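Oxidase/hydroxylase (Streptomyces hygroscopicus subsp. hygroscopicus, PDB 4XCA) probably acts as a 2-oxoglutarate-dependent dioxygenase with a double-stranded beta-helix core, in the oxidative cyclization chemistry of orthosomycin biosynthesis. Local coordinates at residues 47-52 against 92-97; 60-65 against 218-223; 85-90 against 135-140; 99-104 against 203-208. All coordinates share one frame; numbering follows the deposited sequence.

Contact 1: 47-52 against 92-97; sequences PRTRRY and RRTKDS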
# COMPACT_ATOMS: atom_id res chain seq x y z
N PRO A 47 6.35 25.79 36.28
CA PRO A 47 5.98 26.95 35.45
C PRO A 47 4.49 26.89 35.13
O PRO A 47 3.91 25.80 35.18
CB PRO A 47 6.83 26.79 34.19
CG PRO A 47 7.90 25.81 34.54
CD PRO A 47 7.32 24.91 35.59
N ARG A 48 3.88 28.03 34.81
CA ARG A 48 2.43 28.07 34.64
C ARG A 48 2.00 27.33 33.38
O ARG A 48 0.94 26.72 33.35
CB ARG A 48 1.92 29.52 34.62
CG ARG A 48 0.50 29.65 35.17
CD ARG A 48 0.33 28.81 36.45
NE ARG A 48 -1.07 28.65 36.84
CZ ARG A 48 -1.58 27.54 37.37
NH1 ARG A 48 -0.80 26.47 37.57
NH2 ARG A 48 -2.87 27.48 37.70
N THR A 49 2.84 27.37 32.35
CA THR A 49 2.76 26.41 31.25
C THR A 49 3.58 25.18 31.63
O THR A 49 4.80 25.26 31.76
CB THR A 49 3.29 26.98 29.91
OG1 THR A 49 2.38 27.96 29.38
CG2 THR A 49 3.45 25.85 28.89
N ARG A 50 2.93 24.04 31.80
CA ARG A 50 3.64 22.83 32.21
C ARG A 50 3.04 21.54 31.63
O ARG A 50 1.91 21.51 31.12
CB ARG A 50 3.66 22.72 33.73
CG ARG A 50 2.27 22.56 34.32
CD ARG A 50 2.32 22.00 35.73
NE ARG A 50 2.88 20.66 35.79
CZ ARG A 50 3.03 19.96 36.91
NH1 ARG A 50 2.65 20.47 38.07
NH2 ARG A 50 3.55 18.74 36.87
N ARG A 51 3.81 20.47 31.76
CA ARG A 51 3.39 19.13 31.40
C ARG A 51 3.18 18.32 32.68
O ARG A 51 3.91 18.53 33.65
CB ARG A 51 4.44 18.48 30.49
CG ARG A 51 4.14 17.08 30.00
CD ARG A 51 5.35 16.52 29.26
NE ARG A 51 5.00 15.37 28.44
CZ ARG A 51 4.47 15.45 27.22
NH1 ARG A 51 4.23 16.64 26.67
NH2 ARG A 51 4.18 14.34 26.55
N TYR A 52 2.20 17.42 32.70
CA TYR A 52 2.01 16.49 33.82
C TYR A 52 2.36 15.07 33.40
O TYR A 52 1.49 14.32 32.97
CB TYR A 52 0.58 16.51 34.34
CG TYR A 52 0.07 17.83 34.87
CD1 TYR A 52 0.02 18.08 36.24
CD2 TYR A 52 -0.37 18.83 34.00
CE1 TYR A 52 -0.46 19.29 36.73
CE2 TYR A 52 -0.86 20.03 34.48
CZ TYR A 52 -0.90 20.27 35.84
OH TYR A 52 -1.37 21.47 36.31
N ARG A 92 -1.10 21.78 30.56
CA ARG A 92 -1.66 23.08 30.91
C ARG A 92 -0.94 24.16 30.11
O ARG A 92 0.30 24.24 30.15
CB ARG A 92 -1.52 23.38 32.40
CG ARG A 92 -1.96 24.80 32.79
CD ARG A 92 -1.66 25.13 34.26
NE ARG A 92 -2.16 24.11 35.18
CZ ARG A 92 -3.45 23.95 35.48
NH1 ARG A 92 -4.37 24.74 34.93
NH2 ARG A 92 -3.83 22.99 36.32
N ARG A 93 -1.70 24.99 29.41
CA ARG A 93 -1.10 26.06 28.63
C ARG A 93 -1.72 27.42 28.88
O ARG A 93 -2.92 27.54 29.13
CB ARG A 93 -1.16 25.72 27.14
CG ARG A 93 -0.02 24.80 26.72
CD ARG A 93 -0.07 24.44 25.25
NE ARG A 93 -0.25 25.61 24.40
CZ ARG A 93 -0.69 25.57 23.15
NH1 ARG A 93 -1.01 24.40 22.61
NH2 ARG A 93 -0.83 26.69 22.45
N THR A 94 -0.88 28.45 28.84
CA THR A 94 -1.32 29.82 29.06
C THR A 94 -1.02 30.67 27.84
O THR A 94 -0.60 30.16 26.81
CB THR A 94 -0.65 30.46 30.32
OG1 THR A 94 0.77 30.38 30.20
CG2 THR A 94 -1.10 29.75 31.58
N LYS A 95 -1.24 31.97 27.99
CA LYS A 95 -1.04 32.96 26.95
C LYS A 95 0.38 32.91 26.39
O LYS A 95 1.34 32.78 27.15
CB LYS A 95 -1.33 34.36 27.52
CG LYS A 95 -1.41 35.47 26.50
CD LYS A 95 -1.63 36.82 27.18
CE LYS A 95 -0.51 37.14 28.15
NZ LYS A 95 -0.61 38.52 28.71
N ASP A 96 0.48 32.99 25.07
CA ASP A 96 1.74 33.07 24.31
C ASP A 96 2.47 31.74 24.18
O ASP A 96 3.63 31.71 23.80
CB ASP A 96 2.69 34.11 24.90
CG ASP A 96 2.09 35.51 24.92
OD1 ASP A 96 1.34 35.86 23.98
OD2 ASP A 96 2.35 36.26 25.89
N SER A 97 1.79 30.64 24.50
CA SER A 97 2.37 29.33 24.23
C SER A 97 1.91 28.84 22.86
O SER A 97 0.90 29.30 22.32
CB SER A 97 1.99 28.31 25.31
OG SER A 97 0.59 28.06 25.33

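Contact 2: 60-65 against 218-223; sequences PVFARL and LLTAFG. With AKG (2-oxoglutaric acid), chain F.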
# COMPACT_ATOMS: atom_id res chain seq x y z
N PRO A 60 -4.87 8.01 40.71
CA PRO A 60 -5.75 6.87 40.41
C PRO A 60 -6.96 7.30 39.56
O PRO A 60 -7.51 6.47 38.84
CB PRO A 60 -6.18 6.38 41.80
CG PRO A 60 -5.98 7.56 42.72
CD PRO A 60 -4.86 8.37 42.14
N VAL A 61 -7.33 8.58 39.62
CA VAL A 61 -8.40 9.09 38.76
C VAL A 61 -7.98 8.97 37.29
O VAL A 61 -8.76 8.55 36.44
CB VAL A 61 -8.77 10.57 39.10
CG1 VAL A 61 -9.86 11.09 38.18
CG2 VAL A 61 -9.22 10.70 40.55
N PHE A 62 -6.74 9.32 36.98
CA PHE A 62 -6.30 9.27 35.60
C PHE A 62 -5.90 7.85 35.20
O PHE A 62 -5.95 7.50 34.03
CB PHE A 62 -5.16 10.27 35.36
CG PHE A 62 -5.64 11.71 35.40
CD1 PHE A 62 -6.71 12.11 34.62
CD2 PHE A 62 -5.05 12.64 36.24
CE1 PHE A 62 -7.18 13.41 34.65
CE2 PHE A 62 -5.51 13.94 36.28
CZ PHE A 62 -6.58 14.32 35.48
N ALA A 63 -5.57 7.02 36.18
CA ALA A 63 -5.30 5.62 35.90
C ALA A 63 -6.57 4.95 35.38
O ALA A 63 -6.51 4.13 34.47
CB ALA A 63 -4.76 4.89 37.14
N ARG A 64 -7.72 5.32 35.95
CA ARG A 64 -9.01 4.81 35.48
C ARG A 64 -9.39 5.38 34.12
O ARG A 64 -9.84 4.64 33.25
CB ARG A 64 -10.11 5.12 36.49
CG ARG A 64 -10.05 4.24 37.73
CD ARG A 64 -11.38 4.31 38.51
NE ARG A 64 -11.66 5.66 38.99
CZ ARG A 64 -11.07 6.19 40.05
NH1 ARG A 64 -10.17 5.48 40.74
NH2 ARG A 64 -11.37 7.43 40.43
N LEU A 65 -9.22 6.68 33.93
CA LEU A 65 -9.47 7.30 32.63
C LEU A 65 -8.65 6.63 31.51
O LEU A 65 -9.14 6.45 30.41
CB LEU A 65 -9.16 8.79 32.70
CG LEU A 65 -9.39 9.61 31.42
CD1 LEU A 65 -10.87 9.59 31.10
CD2 LEU A 65 -8.92 11.03 31.57
N LEU A 218 -6.49 23.40 28.79
CA LEU A 218 -6.22 22.14 29.50
C LEU A 218 -6.64 20.85 28.80
O LEU A 218 -7.76 20.73 28.31
CB LEU A 218 -6.89 22.15 30.88
CG LEU A 218 -6.25 22.98 31.99
CD1 LEU A 218 -7.25 23.27 33.12
CD2 LEU A 218 -5.03 22.27 32.53
N LEU A 219 -5.76 19.86 28.81
CA LEU A 219 -6.12 18.53 28.33
C LEU A 219 -5.31 17.41 28.98
O LEU A 219 -4.27 17.62 29.61
CB LEU A 219 -5.99 18.46 26.79
CG LEU A 219 -4.65 18.62 26.05
CD1 LEU A 219 -3.62 17.55 26.39
CD2 LEU A 219 -4.88 18.57 24.55
N THR A 220 -5.82 16.19 28.82
CA THR A 220 -5.08 14.99 29.15
C THR A 220 -4.96 14.18 27.86
O THR A 220 -5.90 14.09 27.08
CB THR A 220 -5.78 14.17 30.26
OG1 THR A 220 -7.16 14.02 29.92
CG2 THR A 220 -5.67 14.89 31.58
N ALA A 221 -3.78 13.60 27.65
CA ALA A 221 -3.48 12.85 26.44
C ALA A 221 -3.07 11.43 26.78
O ALA A 221 -2.23 11.21 27.66
CB ALA A 221 -2.37 13.53 25.65
N PHE A 222 -3.67 10.47 26.09
CA PHE A 222 -3.32 9.07 26.30
C PHE A 222 -2.95 8.45 24.97
O PHE A 222 -3.74 8.48 24.03
CB PHE A 222 -4.49 8.33 26.97
CG PHE A 222 -4.90 8.95 28.27
CD1 PHE A 222 -4.31 8.54 29.46
CD2 PHE A 222 -5.82 9.99 28.28
CE1 PHE A 222 -4.67 9.13 30.66
CE2 PHE A 222 -6.18 10.59 29.47
CZ PHE A 222 -5.60 10.16 30.67
N GLY A 223 -1.74 7.92 24.89
CA GLY A 223 -1.25 7.30 23.68
C GLY A 223 -1.32 5.80 23.81
O GLY A 223 -0.99 5.24 24.84
C1 AKG F . 0.55 16.62 21.82
O1 AKG F . 1.40 15.90 21.25
O2 AKG F . 0.58 16.75 23.07
C2 AKG F . -0.50 17.34 21.02
O5 AKG F . -0.67 17.07 19.85
C3 AKG F . -1.32 18.41 21.71
C4 AKG F . -2.53 18.74 20.88
C5 AKG F . -3.26 19.88 21.55
O3 AKG F . -4.42 20.18 21.16
O4 AKG F . -2.73 20.55 22.48

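Contact 3: 85-90 against 135-140; sequences LLEGYG and YVKALV. With AKG (2-oxoglutaric acid), chain F.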
# COMPACT_ATOMS: atom_id res chain seq x y z
N LEU A 85 -0.94 0.73 26.78
CA LEU A 85 -0.86 2.16 27.09
C LEU A 85 0.58 2.66 26.94
O LEU A 85 1.47 2.27 27.70
CB LEU A 85 -1.36 2.45 28.50
CG LEU A 85 -1.32 3.93 28.93
CD1 LEU A 85 -2.21 4.79 28.03
CD2 LEU A 85 -1.73 4.07 30.38
N LEU A 86 0.82 3.52 25.97
CA LEU A 86 2.19 3.93 25.66
C LEU A 86 2.62 5.16 26.46
O LEU A 86 3.80 5.33 26.78
CB LEU A 86 2.32 4.19 24.16
CG LEU A 86 2.88 3.05 23.31
CD1 LEU A 86 2.81 1.70 23.97
CD2 LEU A 86 2.22 3.02 21.97
N GLU A 87 1.65 6.02 26.78
CA GLU A 87 1.89 7.22 27.57
C GLU A 87 0.56 7.79 28.05
O GLU A 87 -0.50 7.49 27.47
CB GLU A 87 2.64 8.27 26.75
CG GLU A 87 1.90 8.69 25.48
CD GLU A 87 2.69 9.66 24.60
OE1 GLU A 87 2.49 9.61 23.36
OE2 GLU A 87 3.49 10.47 25.14
N GLY A 88 0.61 8.62 29.08
CA GLY A 88 -0.55 9.33 29.58
C GLY A 88 -0.10 10.57 30.33
O GLY A 88 0.56 10.46 31.36
N TYR A 89 -0.42 11.75 29.80
CA TYR A 89 0.11 12.98 30.38
C TYR A 89 -0.91 14.11 30.29
O TYR A 89 -1.88 14.02 29.54
CB TYR A 89 1.45 13.38 29.70
CG TYR A 89 1.32 13.66 28.21
CD1 TYR A 89 1.49 12.65 27.28
CD2 TYR A 89 0.99 14.93 27.75
CE1 TYR A 89 1.34 12.89 25.92
CE2 TYR A 89 0.83 15.18 26.39
CZ TYR A 89 1.01 14.16 25.49
OH TYR A 89 0.87 14.41 24.14
N GLY A 90 -0.71 15.17 31.06
CA GLY A 90 -1.59 16.31 31.02
C GLY A 90 -0.84 17.52 30.49
O GLY A 90 0.39 17.60 30.61
N TYR A 135 0.22 3.86 16.25
CA TYR A 135 0.29 4.84 17.31
C TYR A 135 -0.86 5.84 17.22
O TYR A 135 -0.87 6.71 16.36
CB TYR A 135 1.63 5.58 17.27
CG TYR A 135 2.10 6.09 18.61
CD1 TYR A 135 1.31 6.96 19.37
CD2 TYR A 135 3.33 5.69 19.14
CE1 TYR A 135 1.74 7.43 20.60
CE2 TYR A 135 3.76 6.16 20.37
CZ TYR A 135 2.95 7.03 21.09
OH TYR A 135 3.37 7.49 22.32
N VAL A 136 -1.83 5.72 18.12
CA VAL A 136 -2.91 6.68 18.16
C VAL A 136 -2.96 7.33 19.54
O VAL A 136 -2.48 6.77 20.53
CB VAL A 136 -4.29 6.05 17.84
CG1 VAL A 136 -4.26 5.28 16.51
CG2 VAL A 136 -4.78 5.16 18.97
N LYS A 137 -3.55 8.51 19.58
CA LYS A 137 -3.62 9.28 20.80
C LYS A 137 -5.07 9.73 21.02
O LYS A 137 -5.74 10.14 20.07
CB LYS A 137 -2.67 10.48 20.71
CG LYS A 137 -2.35 11.12 22.01
CD LYS A 137 -1.20 12.09 21.85
CE LYS A 137 0.11 11.37 21.78
NZ LYS A 137 1.22 12.34 21.81
N ALA A 138 -5.55 9.60 22.25
CA ALA A 138 -6.85 10.11 22.61
C ALA A 138 -6.65 11.34 23.49
O ALA A 138 -6.19 11.24 24.62
CB ALA A 138 -7.67 9.05 23.34
N LEU A 139 -6.98 12.50 22.93
CA LEU A 139 -6.88 13.78 23.62
C LEU A 139 -8.21 14.11 24.26
O LEU A 139 -9.22 14.27 23.57
CB LEU A 139 -6.48 14.91 22.67
CG LEU A 139 -5.23 14.72 21.80
CD1 LEU A 139 -5.09 15.90 20.84
CD2 LEU A 139 -3.99 14.58 22.66
N VAL A 140 -8.21 14.21 25.59
CA VAL A 140 -9.40 14.55 26.35
C VAL A 140 -9.32 16.00 26.77
O VAL A 140 -8.60 16.34 27.72
CB VAL A 140 -9.55 13.66 27.57
CG1 VAL A 140 -10.84 13.96 28.29
CG2 VAL A 140 -9.46 12.21 27.16
C1 AKG F . 0.55 16.62 21.82
O1 AKG F . 1.40 15.90 21.25
O2 AKG F . 0.58 16.75 23.07
C2 AKG F . -0.50 17.34 21.02
O5 AKG F . -0.67 17.07 19.85
C3 AKG F . -1.32 18.41 21.71
C4 AKG F . -2.53 18.74 20.88
C5 AKG F . -3.26 19.88 21.55
O3 AKG F . -4.42 20.18 21.16
O4 AKG F . -2.73 20.55 22.48

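Contact 4: 99-104 against 203-208; sequences LYLHGG and ALMHGT. With NI (nickel (II) ion), chain E; AKG (2-oxoglutaric acid), chain F.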
# COMPACT_ATOMS: atom_id res chain seq x y z
N LEU A 99 2.49 25.27 19.84
CA LEU A 99 3.01 23.94 19.59
C LEU A 99 3.20 23.82 18.09
O LEU A 99 2.24 23.79 17.33
CB LEU A 99 2.07 22.85 20.12
CG LEU A 99 2.53 21.39 20.03
CD1 LEU A 99 3.81 21.14 20.81
CD2 LEU A 99 1.44 20.51 20.55
N TYR A 100 4.45 23.76 17.65
CA TYR A 100 4.73 23.74 16.24
C TYR A 100 4.40 22.37 15.64
O TYR A 100 4.18 21.40 16.37
CB TYR A 100 6.18 24.12 16.00
CG TYR A 100 6.49 25.53 16.45
CD1 TYR A 100 5.57 26.56 16.26
CD2 TYR A 100 7.68 25.84 17.11
CE1 TYR A 100 5.84 27.86 16.67
CE2 TYR A 100 7.95 27.14 17.53
CZ TYR A 100 7.03 28.14 17.31
OH TYR A 100 7.30 29.42 17.72
N LEU A 101 4.34 22.31 14.32
CA LEU A 101 3.93 21.09 13.63
C LEU A 101 4.90 19.93 13.86
O LEU A 101 6.11 20.10 13.79
CB LEU A 101 3.79 21.35 12.14
CG LEU A 101 2.67 22.27 11.67
CD1 LEU A 101 2.66 22.29 10.17
CD2 LEU A 101 1.30 21.86 12.25
N HIS A 102 4.33 18.77 14.14
CA HIS A 102 5.09 17.53 14.27
C HIS A 102 4.24 16.39 13.71
O HIS A 102 3.04 16.53 13.56
CB HIS A 102 5.47 17.27 15.73
CG HIS A 102 4.31 17.29 16.67
ND1 HIS A 102 3.65 18.46 17.02
CD2 HIS A 102 3.68 16.29 17.34
CE1 HIS A 102 2.67 18.17 17.85
NE2 HIS A 102 2.66 16.87 18.06
N GLY A 103 4.88 15.27 13.39
CA GLY A 103 4.17 14.17 12.76
C GLY A 103 4.30 14.28 11.25
O GLY A 103 5.18 14.98 10.75
N GLY A 104 3.43 13.59 10.52
CA GLY A 104 3.51 13.64 9.07
C GLY A 104 4.18 12.39 8.54
O GLY A 104 5.26 11.99 9.01
N ALA A 203 0.33 9.67 12.81
CA ALA A 203 0.92 9.93 11.49
C ALA A 203 0.56 11.32 11.00
O ALA A 203 1.25 11.88 10.16
CB ALA A 203 0.47 8.88 10.46
N LEU A 204 -0.53 11.87 11.50
CA LEU A 204 -1.01 13.17 11.02
C LEU A 204 -0.03 14.28 11.42
O LEU A 204 0.46 14.31 12.56
CB LEU A 204 -2.41 13.47 11.56
CG LEU A 204 -3.13 14.71 11.04
CD1 LEU A 204 -3.71 14.51 9.63
CD2 LEU A 204 -4.23 15.08 12.01
N MET A 205 0.29 15.16 10.48
CA MET A 205 1.08 16.35 10.81
C MET A 205 0.15 17.37 11.49
O MET A 205 -0.84 17.79 10.90
CB MET A 205 1.74 16.97 9.58
CG MET A 205 2.63 18.17 9.94
SD MET A 205 3.63 18.85 8.60
CE MET A 205 4.68 17.46 8.21
N HIS A 206 0.49 17.76 12.71
CA HIS A 206 -0.44 18.53 13.55
C HIS A 206 0.33 19.36 14.58
O HIS A 206 1.52 19.18 14.79
CB HIS A 206 -1.40 17.58 14.27
CG HIS A 206 -0.72 16.68 15.26
ND1 HIS A 206 0.05 15.60 14.87
CD2 HIS A 206 -0.65 16.73 16.61
CE1 HIS A 206 0.54 15.01 15.94
NE2 HIS A 206 0.13 15.67 17.01
N GLY A 207 -0.39 20.27 15.23
CA GLY A 207 0.18 21.17 16.20
C GLY A 207 -0.97 21.98 16.74
O GLY A 207 -2.13 21.56 16.65
N THR A 208 -0.68 23.14 17.33
CA THR A 208 -1.74 24.08 17.70
C THR A 208 -1.34 25.49 17.32
O THR A 208 -0.14 25.79 17.20
CB THR A 208 -2.05 24.07 19.21
OG1 THR A 208 -1.19 25.01 19.87
CG2 THR A 208 -1.88 22.67 19.84
NI NI E . 0.95 15.81 18.99
C1 AKG F . 0.55 16.62 21.82
O1 AKG F . 1.40 15.90 21.25
O2 AKG F . 0.58 16.75 23.07
C2 AKG F . -0.50 17.34 21.02
O5 AKG F . -0.67 17.07 19.85
C3 AKG F . -1.32 18.41 21.71
C4 AKG F . -2.53 18.74 20.88
C5 AKG F . -3.26 19.88 21.55
O3 AKG F . -4.42 20.18 21.16
O4 AKG F . -2.73 20.55 22.48
O HOH W 1 1.92 14.25 18.52
O HOH W 2 -0.49 14.33 19.28

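Contact 1: 47-52 against 92-97
Strand 50-52 lies antiparallel to the end of strand 83-93 at the border of the six-stranded sheet of the double-stranded beta helix, Arg50 and Arg92 forming a hydrogen-bonded pair in which Arg50 N to Arg92 O and Arg92 N to Arg50 O both measure 3.1 Å. Arg92 runs past the Arg48 carbonyl, CD 3.2 Å from Arg48 O, its CG turned away from the backbone N (chi1 174°), and then bends at chi3. The bend presents NE and NH2 side-on to one atom, Tyr52 OH, at 3.0 and 2.9 Å. The phenol oxygen lies close to the guanidinium plane although ring and guanidinium stand 72° apart. Over one face of the Arg92 guanidinium lies that of Arg48, centres 4.5 Å apart and planes at 21°. Asp216, salt-bridged to Arg92 NH1, and Asp40, which takes Arg92 NH2 and Tyr52 OH, probably offset this crowding of like charges. Arg50, also bridged to Asp40, holds NE over the centre of one face of the Tyr52 ring. Farther along, Thr49 OG1 and Thr94 OG1 share a hydrogen bond of 3.0 Å. Thr94 opens a type II turn to Ser97, whose OG donates to Thr94 O at 2.8 Å in the carbonyl plane.

Contact 2: 60-65 against 218-223
Two phenylalanine rings, Phe62 on the helix and Phe222 on the strand, carry the contact, each meeting the other segment obliquely. Thr220 CG2 approaches the Phe62 ring at 3.7 Å from CE1, and at the edge of the same ring, in its plane, sits Leu65 CD2 from one helical turn on. The Phe222 ring meets Leu65 CD2, 3.5 Å from CE2, while the Phe62 carbonyl oxygen is 4.0 Å from its CE1. Leu65 CD2 is thus shared by both rings, and it also lies 3.8 Å from Thr220 OG1. It gets there because Leu65 carries CG anti to the backbone N (chi1 -179°), sending the branch across the end of Phe222 at about a right angle. Thr220 in turn holds its methyl anti to the carbonyl carbon, aimed at Phe62. No hydrogen bond crosses between the segments; the join is apolar and buried. The axes of 60-65 and 218-223 approach to 10.5 Å and cross at -52°, the helical segment aslant to the strand. On the strand's other face Leu219 CD2 comes 3.6 Å from O4 of 2-oxoglutarate, so the strand has a packed side and a pocket side. Helix 26-42 completes the layer, Leu36 touching Phe62 and Phe32 touching Leu65, while strand 217-226 is held between strands 83-93 and 136-141.

Contact 3: 85-90 against 135-140
Tyr135 and Glu87 meet at about a right angle, the phenol ring and the carboxylate turned 81° against each other. Tyr135 OH donates to Glu87 OE1 over a short 2.5 Å, arriving from above the carboxylate plane. Leu86 covers one face of the same ring, its CD2 4.1 Å from the centroid and 22° off the normal, a CH-pi contact. Leu86 and Glu87 both face Gly223 in a classic beta bulge, and both send their side chains toward 135-140. Across from them Lys137 bends at chi3 (-78°), which brings NZ between two partners: Tyr89 OH accepts at 3.1 Å, and Glu87 OE1 forms a salt bridge at 3.4 Å, its hydrogen bond weak. Lys137 crosses Tyr89 at about a right angle, with NZ near the ring plane at its hydroxyl edge. Tyr89 OH donates onward to O2 of 2-oxoglutarate at 2.6 Å. A phenylalanine in place of Tyr135 would keep a ring beneath Leu86 but would probably leave Glu87 OE1 without its short bond and the carboxylate freer to turn from Lys137. Across strand 217-226, Tyr89 and Lys137 line the 2-oxoglutarate pocket of the double-stranded beta helix, Glu87 and Tyr135 forming a second shell.

Contact 4: 99-104 against 203-208
Gly104 N donates to Ala203 O at 2.8 Å, coming in from above the carbonyl plane. His102 N donates to His206 O at 2.9 Å, and Leu101 CA lies 3.3 Å from the same oxygen. The return bond, His206 N to His102 O, completes an antiparallel hydrogen-bonded pair that puts both imidazoles on one face of the sheet. Their planes stand 58° apart and their NE2 atoms converge on nickel, at 2.2 Å from His102 and 2.1 Å from His206. Each ring's rotation is fixed from behind, as His102 ND1 donates to Tyr100 O in the ring plane and His206 ND1 to Leu204 O. This is the metal centre of the double-stranded beta helix: 2-oxoglutarate chelates nickel through O1 and O5, and two waters complete six ligands. Gly104, two residues after His102, probably takes the place of the acidic residue of the His-X-Asp/Glu motif common in this superfamily. A beta bulge shifts the register between Leu99 and His102. Met205 crosses Leu101 at about a right angle, SD 3.9 Å from CD1, and bends at chi3 to bring CE 3.6 Å from Gly103 O. An alanine here is likely to leave a gap beside Leu101 CD1 and Gly103 O.

Contacts 1, 2 and 3 share the six-stranded sheet, in which strands 136-141, 217-226, 83-93 and 50-52 follow in that order; contacts 1 and 3 both use strand 83-93. Contact 4 belongs to the four-stranded sheet. The centres of contacts 2 and 3 are about 8 Å apart and those of 3 and 4 about 15 Å. Along the chain contact 1 closes before contact 4 opens, whereas contacts 3 and 4 interleave and both fall between the segments of contact 2. Contacts 2, 3 and 4 touch 2-oxoglutarate, so residues distant in sequence from both sheets enclose one site; a probable hydrogen bond between Arg93 NH1 and Thr208 OG1, 2.8 Å, joins contact 1 to contact 4.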